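Local atomic coordinates of oxidoreductase (Methanosarcina mazei, PDB entry 3KA7), a protein that binds flavin-adenine dinucleotide and probably works as an oxidoreductase of the flavin-containing amine oxidoreductase family. Residues A287-V293 against G324-T328. Residues are numbered along the deposited sequence; the frame is centred on the assembly and turned at random.
Sequences AADEPLV and GKHLT
Ala288 and His326 form an antiparallel hydrogen-bonded pair where strand 280-288 ends and strand 326-334 begins, at one end of the mixed sheet of this FAD-binding fold. Ala288 N donates to His326 O and His326 N returns a bond to Ala288 O, both 2.9 Å and nearly straight. Ala288 O also takes a CA-H...O contact from Lys325 CA at 3.3 Å. Just past the paired residues, one water donates to both Asp289 O and Gly324 O, joining the two segments beyond the last pair of backbone hydrogen bonds. Alongside, the Asp289 and Lys325 side chains run side by side, pointing the same way, with Lys325 CE 3.0 Å from Asp289 OD1 and the NZ salt bridge to that oxygen long at 3.7 Å.

After Glu290, segment 287-293 folds back over the sheet face carrying Ala288 and His326. Pro291 CG lies 3.7 Å from both NE2 and CD2 of His326, whose ND1 hydrogen-bonds with Thr314 OG1. Farther in, Leu292 crosses Thr328 at about a right angle. Thr328 OG1 hydrogen-bonds with Glu312 OE2, the same oxygen that takes the amides of Leu292 and Val293. With Thr328 CG2 anti to the backbone N (chi1 -53°), both branches meet Leu292 CD1, which rests 3.7 Å from Thr328 OG1.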
loop_
_atom_site.group_PDB
_atom_site.type_symbol
_atom_site.label_atom_id
_atom_site.label_comp_id
_atom_site.label_asym_id
_atom_site.label_seq_id
_atom_site.Cartn_x
_atom_site.Cartn_y
_atom_site.Cartn_z
ATOM N N ALA A 287 -7.178 9.126 18.736
ATOM C CA ALA A 287 -7.987 10.325 18.739
ATOM C C ALA A 287 -7.194 11.334 19.563
ATOM O O ALA A 287 -7.167 11.250 20.779
ATOM C CB ALA A 287 -9.334 10.038 19.376
ATOM N N ALA A 288 -6.504 12.253 18.904
ATOM C CA ALA A 288 -5.596 13.145 19.620
ATOM C C ALA A 288 -6.262 14.481 19.943
ATOM O O ALA A 288 -6.981 15.017 19.123
ATOM C CB ALA A 288 -4.320 13.362 18.809
ATOM N N ASP A 289 -5.999 15.010 21.139
ATOM C CA ASP A 289 -6.548 16.309 21.557
ATOM C C ASP A 289 -5.569 17.445 21.253
ATOM O O ASP A 289 -5.825 18.614 21.588
ATOM C CB ASP A 289 -6.843 16.292 23.052
ATOM C CG ASP A 289 -7.771 15.179 23.440
ATOM O OD1 ASP A 289 -8.982 15.327 23.209
ATOM O OD2 ASP A 289 -7.288 14.149 23.962
ATOM N N GLU A 290 -4.453 17.091 20.621
ATOM C CA GLU A 290 -3.430 18.041 20.216
ATOM C C GLU A 290 -2.630 17.377 19.099
ATOM O O GLU A 290 -2.653 16.162 18.976
ATOM C CB GLU A 290 -2.506 18.349 21.390
ATOM C CG GLU A 290 -1.727 17.134 21.906
ATOM C CD GLU A 290 -0.827 17.474 23.075
ATOM O OE1 GLU A 290 -0.169 18.539 23.030
ATOM O OE2 GLU A 290 -0.765 16.676 24.034
ATOM N N PRO A 291 -1.934 18.170 18.272
ATOM C CA PRO A 291 -1.099 17.557 17.240
ATOM C C PRO A 291 -0.020 16.652 17.848
ATOM O O PRO A 291 0.584 16.996 18.866
ATOM C CB PRO A 291 -0.461 18.763 16.538
ATOM C CG PRO A 291 -1.350 19.906 16.848
ATOM C CD PRO A 291 -1.921 19.642 18.206
ATOM N N LEU A 292 0.207 15.487 17.239
ATOM C CA LEU A 292 1.257 14.594 17.697
ATOM C C LEU A 292 2.401 14.571 16.690
ATOM O O LEU A 292 3.565 14.516 17.081
ATOM C CB LEU A 292 0.707 13.177 17.938
ATOM C CG LEU A 292 -0.420 13.072 18.965
ATOM C CD1 LEU A 292 -0.991 11.646 19.000
ATOM C CD2 LEU A 292 0.043 13.504 20.356
ATOM N N VAL A 293 2.062 14.637 15.400
ATOM C CA VAL A 293 3.061 14.703 14.317
ATOM C C VAL A 293 3.341 16.144 13.916
ATOM O O VAL A 293 4.494 16.540 13.725
ATOM C CB VAL A 293 2.588 13.936 13.074
ATOM C CG1 VAL A 293 3.585 14.082 11.912
ATOM C CG2 VAL A 293 2.379 12.484 13.425
ATOM N N GLY A 324 -11.388 20.210 16.925
ATOM C CA GLY A 324 -10.425 20.175 18.026
ATOM C C GLY A 324 -9.794 18.810 18.252
ATOM O O GLY A 324 -9.281 18.517 19.339
ATOM N N LYS A 325 -9.850 17.957 17.236
ATOM C CA LYS A 325 -9.212 16.649 17.341
ATOM C C LYS A 325 -8.315 16.437 16.135
ATOM O O LYS A 325 -8.564 16.996 15.067
ATOM C CB LYS A 325 -10.258 15.525 17.397
ATOM C CG LYS A 325 -11.130 15.518 18.654
ATOM C CD LYS A 325 -10.292 15.479 19.915
ATOM C CE LYS A 325 -11.157 15.638 21.162
ATOM N NZ LYS A 325 -12.107 14.500 21.337
ATOM N N HIS A 326 -7.262 15.646 16.312
ATOM C CA HIS A 326 -6.477 15.171 15.176
ATOM C C HIS A 326 -6.612 13.654 15.082
ATOM O O HIS A 326 -6.840 12.975 16.084
ATOM C CB HIS A 326 -4.996 15.550 15.309
ATOM C CG HIS A 326 -4.675 16.924 14.806
ATOM N ND1 HIS A 326 -4.754 17.266 13.474
ATOM C CD2 HIS A 326 -4.286 18.045 15.461
ATOM C CE1 HIS A 326 -4.425 18.536 13.324
ATOM N NE2 HIS A 326 -4.126 19.031 14.514
ATOM N N LEU A 327 -6.491 13.140 13.866
ATOM C CA LEU A 327 -6.443 11.698 13.643
ATOM C C LEU A 327 -4.996 11.332 13.398
ATOM O O LEU A 327 -4.416 11.739 12.393
ATOM C CB LEU A 327 -7.279 11.326 12.423
ATOM C CG LEU A 327 -7.258 9.862 11.964
ATOM C CD1 LEU A 327 -7.562 8.885 13.125
ATOM C CD2 LEU A 327 -8.217 9.658 10.790
ATOM N N THR A 328 -4.422 10.575 14.317
ATOM C CA THR A 328 -3.030 10.162 14.204
ATOM C C THR A 328 -3.026 8.647 14.084
ATOM O O THR A 328 -3.570 7.951 14.949
ATOM C CB THR A 328 -2.241 10.589 15.435
ATOM O OG1 THR A 328 -2.432 11.995 15.653
ATOM C CG2 THR A 328 -0.741 10.285 15.264
HETATM O O HOH W 1 -8.417 19.793 21.529
#